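PDB 5WAB: putative beta-glucosidase from Bifidobacterium adolescentis, which hydrolyses beta-glucosidic linkages as a family 3 glycoside hydrolase and may also cleave terminal arabinopyranosyl units from ginsenosides. Local coordinates for residues Arg421-Lys435 with Gly451-Ala463. Numbering follows the deposited sequence.
Sequences RETLDIPAKQVELLK and GSVVSVAPWAGNA
I426 and V456 sandwich the indole of W459: CD1 of I426 sits over the five-membered ring, 4.3 Å from its centroid in a CH-pi contact, and the carbonyl oxygen of V456 lies over the centre of the opposite face. At the indole edge, in the ring plane, a water accepts from W459 NE1 and from I426 N and donates to S455 OG, tying both segments together. The other flat group, the R421 guanidinium, meets V453 O near its plane at one edge; NH2 is modelled 2.4 Å from V453 O, too short for its length to be trusted, and NH1 adds a weak bond. L424 O is also at that group's edge, weakly bonded to NH2, and it accepts the backbone N-H of S455 (N to O 3.1 Å). Next along, S455 OG, set between backbone N and carbonyl carbon (chi1 50°), donates to the anti lone pair of D425 OD1 at 2.7 Å. These contacts lie in the C-terminal domain of this GH3 enzyme, a six-stranded alpha/beta sheet flanked by helices, where the loop linking the adjacent parallel strands 444-449 and 465-468 packs against helix 428-438 and the loop before it. W459 also rests on V446, L448 and I466 of those strands. From the helix, L434 comes in at about a right angle to the tryptophan, CD2 3.6 Å from W459 CE3, while its CG meets N462 CB at 3.7 Å. With an alanine here in place of the leucine, CG and both methyls go, which is likely to leave a gap between W459, N462 and M406 of strand 403-409. N462 ND2 donates to W459 O at 3.2 Å, from the same face as N462 N, and to a second water that bonds P458 O and, weakly, K435 NZ.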
ATOM      1  N   ARG A 421      -4.187  -0.263 -16.666  1.00 24.62           N
ATOM      2  CA  ARG A 421      -5.546  -0.203 -17.185  1.00 25.63           C
ATOM      3  C   ARG A 421      -5.722   1.030 -18.066  1.00 27.17           C
ATOM      4  O   ARG A 421      -4.982   2.013 -17.973  1.00 26.02           O
ATOM      5  CB  ARG A 421      -6.554  -0.185 -16.033  1.00 24.25           C
ATOM      6  CG  ARG A 421      -6.802  -1.549 -15.419  1.00 24.25           C
ATOM      7  CD  ARG A 421      -7.250  -1.432 -13.979  1.00 22.92           C
ATOM      8  NE  ARG A 421      -8.596  -0.909 -13.811  1.00 24.74           N
ATOM      9  CZ  ARG A 421      -8.954  -0.099 -12.819  1.00 23.88           C
ATOM     10  NH1 ARG A 421      -8.054   0.301 -11.928  1.00 22.30           N
ATOM     11  NH2 ARG A 421     -10.208   0.321 -12.726  1.00 23.42           N
ATOM     12  N   GLU A 422      -6.705   0.957 -18.956  1.00 30.07           N
ATOM     13  CA  GLU A 422      -7.082   2.094 -19.778  1.00 32.05           C
ATOM     14  C   GLU A 422      -8.465   2.631 -19.453  1.00 29.47           C
ATOM     15  O   GLU A 422      -8.863   3.655 -20.021  1.00 28.39           O
ATOM     16  CB  GLU A 422      -6.993   1.723 -21.267  1.00 36.22           C
ATOM     17  CG  GLU A 422      -5.554   1.562 -21.736  1.00 39.28           C
ATOM     18  CD  GLU A 422      -5.443   1.201 -23.199  1.00 44.05           C
ATOM     19  OE1 GLU A 422      -6.468   0.816 -23.796  1.00 46.42           O
ATOM     20  OE2 GLU A 422      -4.330   1.316 -23.752  1.00 46.04           O
ATOM     21  N   THR A 423      -9.204   1.963 -18.572  1.00 28.72           N
ATOM     22  CA  THR A 423     -10.503   2.434 -18.121  1.00 29.02           C
ATOM     23  C   THR A 423     -10.679   2.046 -16.664  1.00 27.50           C
ATOM     24  O   THR A 423     -10.095   1.065 -16.194  1.00 27.42           O
ATOM     25  CB  THR A 423     -11.647   1.849 -18.959  1.00 31.77           C
ATOM     26  OG1 THR A 423     -12.904   2.339 -18.470  1.00 32.07           O
ATOM     27  CG2 THR A 423     -11.632   0.327 -18.885  1.00 31.63           C
ATOM     28  N   LEU A 424     -11.499   2.820 -15.956  1.00 26.75           N
ATOM     29  CA  LEU A 424     -11.876   2.477 -14.592  1.00 25.70           C
ATOM     30  C   LEU A 424     -13.117   1.596 -14.536  1.00 26.97           C
ATOM     31  O   LEU A 424     -13.373   0.979 -13.496  1.00 25.43           O
ATOM     32  CB  LEU A 424     -12.102   3.750 -13.758  1.00 24.61           C
ATOM     33  CG  LEU A 424     -10.852   4.574 -13.448  1.00 23.78           C
ATOM     34  CD1 LEU A 424     -11.179   5.822 -12.648  1.00 19.16           C
ATOM     35  CD2 LEU A 424      -9.835   3.716 -12.714  1.00 24.35           C
ATOM     36  N   ASP A 425     -13.859   1.488 -15.638  1.00 28.55           N
ATOM     37  CA  ASP A 425     -15.157   0.829 -15.633  1.00 28.62           C
ATOM     38  C   ASP A 425     -15.017  -0.685 -15.498  1.00 28.07           C
ATOM     39  O   ASP A 425     -14.024  -1.284 -15.919  1.00 28.20           O
ATOM     40  CB  ASP A 425     -15.923   1.165 -16.918  1.00 29.69           C
ATOM     41  CG  ASP A 425     -16.095   2.665 -17.131  1.00 30.28           C
ATOM     42  OD1 ASP A 425     -16.159   3.410 -16.135  1.00 30.51           O
ATOM     43  OD2 ASP A 425     -16.161   3.107 -18.298  1.00 31.73           O
ATOM     44  N   ILE A 426     -16.024  -1.297 -14.879  1.00 27.21           N
ATOM     45  CA  ILE A 426     -16.189  -2.751 -14.864  1.00 26.30           C
ATOM     46  C   ILE A 426     -16.746  -3.165 -16.222  1.00 26.64           C
ATOM     47  O   ILE A 426     -17.204  -2.297 -16.977  1.00 28.33           O
ATOM     48  CB  ILE A 426     -17.101  -3.198 -13.712  1.00 26.45           C
ATOM     49  CG1 ILE A 426     -18.544  -2.761 -13.979  1.00 27.36           C
ATOM     50  CG2 ILE A 426     -16.571  -2.657 -12.387  1.00 24.04           C
ATOM     51  CD1 ILE A 426     -19.539  -3.270 -12.960  1.00 26.36           C
ATOM     52  N   PRO A 427     -16.700  -4.447 -16.598  1.00 26.71           N
ATOM     53  CA  PRO A 427     -17.198  -4.841 -17.925  1.00 27.87           C
ATOM     54  C   PRO A 427     -18.643  -4.410 -18.161  1.00 28.91           C
ATOM     55  O   PRO A 427     -19.492  -4.491 -17.271  1.00 28.52           O
ATOM     56  CB  PRO A 427     -17.056  -6.365 -17.915  1.00 28.70           C
ATOM     57  CG  PRO A 427     -15.911  -6.617 -17.001  1.00 27.24           C
ATOM     58  CD  PRO A 427     -16.026  -5.571 -15.917  1.00 25.82           C
ATOM     59  N   ALA A 428     -18.911  -3.957 -19.393  1.00 31.05           N
ATOM     60  CA  ALA A 428     -20.212  -3.389 -19.740  1.00 33.09           C
ATOM     61  C   ALA A 428     -21.335  -4.418 -19.676  1.00 34.88           C
ATOM     62  O   ALA A 428     -22.470  -4.070 -19.325  1.00 33.81           O
ATOM     63  CB  ALA A 428     -20.152  -2.769 -21.136  1.00 32.65           C
ATOM     64  N   LYS A 429     -21.054  -5.673 -20.032  1.00 36.04           N
ATOM     65  CA  LYS A 429     -22.097  -6.690 -19.968  1.00 38.47           C
ATOM     66  C   LYS A 429     -22.508  -6.986 -18.528  1.00 39.37           C
ATOM     67  O   LYS A 429     -23.648  -7.405 -18.288  1.00 40.02           O
ATOM     68  CB  LYS A 429     -21.633  -7.956 -20.695  1.00 38.26           C
ATOM     69  CG  LYS A 429     -20.400  -8.620 -20.113  1.00 36.26           C
ATOM     70  CD  LYS A 429     -20.014  -9.842 -20.939  1.00 36.41           C
ATOM     71  CE  LYS A 429     -18.805 -10.550 -20.355  1.00 33.42           C
ATOM     72  NZ  LYS A 429     -18.443 -11.768 -21.128  1.00 33.58           N
ATOM     73  N   GLN A 430     -21.603  -6.771 -17.564  1.00 38.26           N
ATOM     74  CA  GLN A 430     -21.973  -6.877 -16.153  1.00 36.92           C
ATOM     75  C   GLN A 430     -22.885  -5.734 -15.728  1.00 38.32           C
ATOM     76  O   GLN A 430     -23.757  -5.913 -14.871  1.00 41.31           O
ATOM     77  CB  GLN A 430     -20.730  -6.906 -15.277  1.00 35.35           C
ATOM     78  CG  GLN A 430     -19.805  -8.064 -15.548  1.00 36.15           C
ATOM     79  CD  GLN A 430     -18.648  -8.093 -14.577  1.00 33.80           C
ATOM     80  OE1 GLN A 430     -18.724  -7.513 -13.493  1.00 32.13           O
ATOM     81  NE2 GLN A 430     -17.566  -8.759 -14.961  1.00 32.97           N
ATOM     82  N   VAL A 431     -22.665  -4.539 -16.274  1.00 37.24           N
ATOM     83  CA  VAL A 431     -23.578  -3.435 -16.003  1.00 37.21           C
ATOM     84  C   VAL A 431     -24.944  -3.701 -16.624  1.00 40.87           C
ATOM     85  O   VAL A 431     -25.983  -3.427 -16.011  1.00 41.99           O
ATOM     86  CB  VAL A 431     -22.977  -2.110 -16.494  1.00 34.89           C
ATOM     87  CG1 VAL A 431     -23.938  -0.975 -16.230  1.00 35.51           C
ATOM     88  CG2 VAL A 431     -21.655  -1.852 -15.793  1.00 32.82           C
ATOM     89  N   GLU A 432     -24.970  -4.240 -17.848  1.00 42.83           N
ATOM     90  CA  GLU A 432     -26.245  -4.561 -18.481  1.00 46.53           C
ATOM     91  C   GLU A 432     -27.028  -5.578 -17.665  1.00 44.71           C
ATOM     92  O   GLU A 432     -28.248  -5.453 -17.515  1.00 46.11           O
ATOM     93  CB  GLU A 432     -26.028  -5.080 -19.902  1.00 51.01           C
ATOM     94  CG  GLU A 432     -25.684  -4.006 -20.918  1.00 54.55           C
ATOM     95  CD  GLU A 432     -25.136  -4.588 -22.206  1.00 58.01           C
ATOM     96  OE1 GLU A 432     -23.931  -4.395 -22.488  1.00 57.56           O
ATOM     97  OE2 GLU A 432     -25.912  -5.252 -22.931  1.00 62.16           O
ATOM     98  N   LEU A 433     -26.345  -6.592 -17.129  1.00 42.37           N
ATOM     99  CA  LEU A 433     -27.028  -7.587 -16.309  1.00 41.99           C
ATOM    100  C   LEU A 433     -27.596  -6.958 -15.046  1.00 40.99           C
ATOM    101  O   LEU A 433     -28.715  -7.283 -14.630  1.00 43.34           O
ATOM    102  CB  LEU A 433     -26.077  -8.726 -15.956  1.00 41.60           C
ATOM    103  CG  LEU A 433     -26.649  -9.723 -14.950  1.00 42.03           C
ATOM    104  CD1 LEU A 433     -27.749 -10.543 -15.587  1.00 44.35           C
ATOM    105  CD2 LEU A 433     -25.552 -10.622 -14.414  1.00 39.97           C
ATOM    106  N   LEU A 434     -26.837  -6.058 -14.419  1.00 38.30           N
ATOM    107  CA  LEU A 434     -27.337  -5.371 -13.235  1.00 38.99           C
ATOM    108  C   LEU A 434     -28.591  -4.563 -13.554  1.00 42.34           C
ATOM    109  O   LEU A 434     -29.568  -4.600 -12.794  1.00 43.04           O
ATOM    110  CB  LEU A 434     -26.247  -4.470 -12.655  1.00 37.40           C
ATOM    111  CG  LEU A 434     -26.654  -3.529 -11.517  1.00 36.40           C
ATOM    112  CD1 LEU A 434     -27.267  -4.292 -10.347  1.00 36.13           C
ATOM    113  CD2 LEU A 434     -25.455  -2.703 -11.058  1.00 33.20           C
ATOM    114  N   LYS A 435     -28.592  -3.843 -14.682  1.00 43.88           N
ATOM    115  CA  LYS A 435     -29.776  -3.081 -15.072  1.00 45.92           C
ATOM    116  C   LYS A 435     -30.973  -3.995 -15.288  1.00 46.15           C
ATOM    117  O   LYS A 435     -32.093  -3.674 -14.873  1.00 47.13           O
ATOM    118  CB  LYS A 435     -29.503  -2.275 -16.346  1.00 48.61           C
ATOM    119  CG  LYS A 435     -28.505  -1.131 -16.194  1.00 49.59           C
ATOM    120  CD  LYS A 435     -27.972  -0.669 -17.552  1.00 51.28           C
ATOM    121  CE  LYS A 435     -27.512   0.789 -17.516  1.00 51.95           C
ATOM    122  NZ  LYS A 435     -26.513   1.056 -16.439  1.00 50.00           N
ATOM    123  N   GLY A 451      -8.650  -5.300  -8.336  1.00 23.62           N
ATOM    124  CA  GLY A 451      -7.353  -4.969  -7.773  1.00 24.12           C
ATOM    125  C   GLY A 451      -7.102  -3.490  -7.584  1.00 24.38           C
ATOM    126  O   GLY A 451      -6.271  -3.119  -6.749  1.00 22.88           O
ATOM    127  N   SER A 452      -7.795  -2.635  -8.333  1.00 26.32           N
ATOM    128  CA  SER A 452      -7.660  -1.193  -8.175  1.00 27.19           C
ATOM    129  C   SER A 452      -9.018  -0.550  -8.420  1.00 27.39           C
ATOM    130  O   SER A 452      -9.995  -1.227  -8.752  1.00 28.78           O
ATOM    131  CB  SER A 452      -6.588  -0.626  -9.108  1.00 29.98           C
ATOM    132  OG  SER A 452      -6.300   0.720  -8.766  1.00 33.43           O
ATOM    133  N   VAL A 453      -9.071   0.775  -8.244  1.00 27.14           N
ATOM    134  CA  VAL A 453     -10.340   1.501  -8.235  1.00 26.13           C
ATOM    135  C   VAL A 453     -11.125   1.216  -9.501  1.00 26.93           C
ATOM    136  O   VAL A 453     -10.603   1.328 -10.615  1.00 22.95           O
ATOM    137  CB  VAL A 453     -10.092   3.012  -8.078  1.00 26.52           C
ATOM    138  CG1 VAL A 453     -11.329   3.785  -8.447  1.00 27.14           C
ATOM    139  CG2 VAL A 453      -9.712   3.340  -6.655  1.00 26.95           C
ATOM    140  N   VAL A 454     -12.394   0.855  -9.331  1.00 25.23           N
ATOM    141  CA  VAL A 454     -13.343   0.825 -10.432  1.00 26.92           C
ATOM    142  C   VAL A 454     -14.365   1.930 -10.196  1.00 27.23           C
ATOM    143  O   VAL A 454     -14.617   2.342  -9.057  1.00 25.57           O
ATOM    144  CB  VAL A 454     -14.036  -0.546 -10.585  1.00 25.64           C
ATOM    145  CG1 VAL A 454     -13.003  -1.640 -10.832  1.00 24.60           C
ATOM    146  CG2 VAL A 454     -14.900  -0.860  -9.369  1.00 24.08           C
ATOM    147  N   SER A 455     -14.933   2.435 -11.286  1.00 29.29           N
ATOM    148  CA  SER A 455     -16.000   3.417 -11.183  1.00 29.75           C
ATOM    149  C   SER A 455     -17.263   2.763 -10.635  1.00 30.37           C
ATOM    150  O   SER A 455     -17.569   1.605 -10.938  1.00 30.90           O
ATOM    151  CB  SER A 455     -16.279   4.027 -12.550  1.00 32.01           C
ATOM    152  OG  SER A 455     -16.446   3.000 -13.513  1.00 34.73           O
ATOM    153  N   VAL A 456     -17.999   3.512  -9.817  1.00 29.68           N
ATOM    154  CA  VAL A 456     -19.193   3.009  -9.158  1.00 29.06           C
ATOM    155  C   VAL A 456     -20.430   3.824  -9.518  1.00 31.50           C
ATOM    156  O   VAL A 456     -21.486   3.256  -9.817  1.00 31.96           O
ATOM    157  CB  VAL A 456     -19.001   2.960  -7.627  1.00 26.60           C
ATOM    158  CG1 VAL A 456     -20.259   2.442  -6.952  1.00 26.52           C
ATOM    159  CG2 VAL A 456     -17.798   2.094  -7.262  1.00 25.24           C
ATOM    160  N   ALA A 457     -20.316   5.150  -9.509  1.00 31.92           N
ATOM    161  CA  ALA A 457     -21.467   6.023  -9.732  1.00 33.39           C
ATOM    162  C   ALA A 457     -22.274   5.748 -10.999  1.00 34.50           C
ATOM    163  O   ALA A 457     -23.508   5.887 -10.941  1.00 35.59           O
ATOM    164  CB  ALA A 457     -21.000   7.486  -9.722  1.00 34.69           C
ATOM    165  N   PRO A 458     -21.687   5.383 -12.148  1.00 35.72           N
ATOM    166  CA  PRO A 458     -22.520   5.169 -13.346  1.00 36.09           C
ATOM    167  C   PRO A 458     -23.613   4.125 -13.178  1.00 36.12           C
ATOM    168  O   PRO A 458     -24.605   4.178 -13.914  1.00 38.56           O
ATOM    169  CB  PRO A 458     -21.502   4.749 -14.419  1.00 36.25           C
ATOM    170  CG  PRO A 458     -20.236   4.452 -13.683  1.00 35.35           C
ATOM    171  CD  PRO A 458     -20.255   5.342 -12.495  1.00 35.08           C
ATOM    172  N   TRP A 459     -23.468   3.177 -12.252  1.00 35.00           N
ATOM    173  CA  TRP A 459     -24.450   2.115 -12.074  1.00 35.59           C
ATOM    174  C   TRP A 459     -24.967   1.979 -10.646  1.00 35.78           C
ATOM    175  O   TRP A 459     -25.801   1.103 -10.392  1.00 35.92           O
ATOM    176  CB  TRP A 459     -23.864   0.769 -12.526  1.00 34.75           C
ATOM    177  CG  TRP A 459     -22.506   0.511 -11.963  1.00 33.96           C
ATOM    178  CD1 TRP A 459     -21.308   0.752 -12.574  1.00 33.14           C
ATOM    179  CD2 TRP A 459     -22.197  -0.035 -10.672  1.00 32.13           C
ATOM    180  NE1 TRP A 459     -20.278   0.393 -11.745  1.00 31.36           N
ATOM    181  CE2 TRP A 459     -20.793  -0.093 -10.572  1.00 30.55           C
ATOM    182  CE3 TRP A 459     -22.971  -0.478  -9.593  1.00 30.49           C
ATOM    183  CZ2 TRP A 459     -20.143  -0.577  -9.433  1.00 29.57           C
ATOM    184  CZ3 TRP A 459     -22.322  -0.957  -8.460  1.00 29.22           C
ATOM    185  CH2 TRP A 459     -20.921  -1.004  -8.392  1.00 28.64           C
ATOM    186  N   ALA A 460     -24.484   2.797  -9.707  1.00 36.02           N
ATOM    187  CA  ALA A 460     -24.850   2.643  -8.304  1.00 35.46           C
ATOM    188  C   ALA A 460     -26.350   2.778  -8.065  1.00 36.29           C
ATOM    189  O   ALA A 460     -26.848   2.298  -7.039  1.00 36.63           O
ATOM    190  CB  ALA A 460     -24.090   3.661  -7.454  1.00 35.33           C
ATOM    191  N   GLY A 461     -27.080   3.429  -8.972  1.00 36.62           N
ATOM    192  CA  GLY A 461     -28.515   3.581  -8.798  1.00 37.68           C
ATOM    193  C   GLY A 461     -29.287   2.278  -8.837  1.00 37.74           C
ATOM    194  O   GLY A 461     -30.440   2.234  -8.397  1.00 37.89           O
ATOM    195  N   ASN A 462     -28.687   1.218  -9.369  1.00 37.60           N
ATOM    196  CA  ASN A 462     -29.332  -0.084  -9.446  1.00 37.19           C
ATOM    197  C   ASN A 462     -29.003  -0.977  -8.258  1.00 35.91           C
ATOM    198  O   ASN A 462     -29.435  -2.134  -8.229  1.00 36.71           O
ATOM    199  CB  ASN A 462     -28.948  -0.781 -10.755  1.00 37.30           C
ATOM    200  CG  ASN A 462     -29.212   0.089 -11.969  1.00 38.79           C
ATOM    201  OD1 ASN A 462     -30.339   0.159 -12.464  1.00 40.37           O
ATOM    202  ND2 ASN A 462     -28.173   0.757 -12.458  1.00 38.64           N
ATOM    203  N   ALA A 463     -28.264  -0.469  -7.277  1.00 33.91           N
ATOM    204  CA  ALA A 463     -27.867  -1.256  -6.119  1.00 33.57           C
ATOM    205  C   ALA A 463     -28.206  -0.489  -4.852  1.00 32.72           C
ATOM    206  O   ALA A 463     -27.872   0.696  -4.729  1.00 32.75           O
ATOM    207  CB  ALA A 463     -26.371  -1.581  -6.158  1.00 33.04           C
TER
HETATM  208  O   HOH W   1     -18.042   0.941 -13.796  1.00 23.40           O
HETATM  209  O   HOH W   2     -27.519   2.966 -13.770  1.00 42.96           O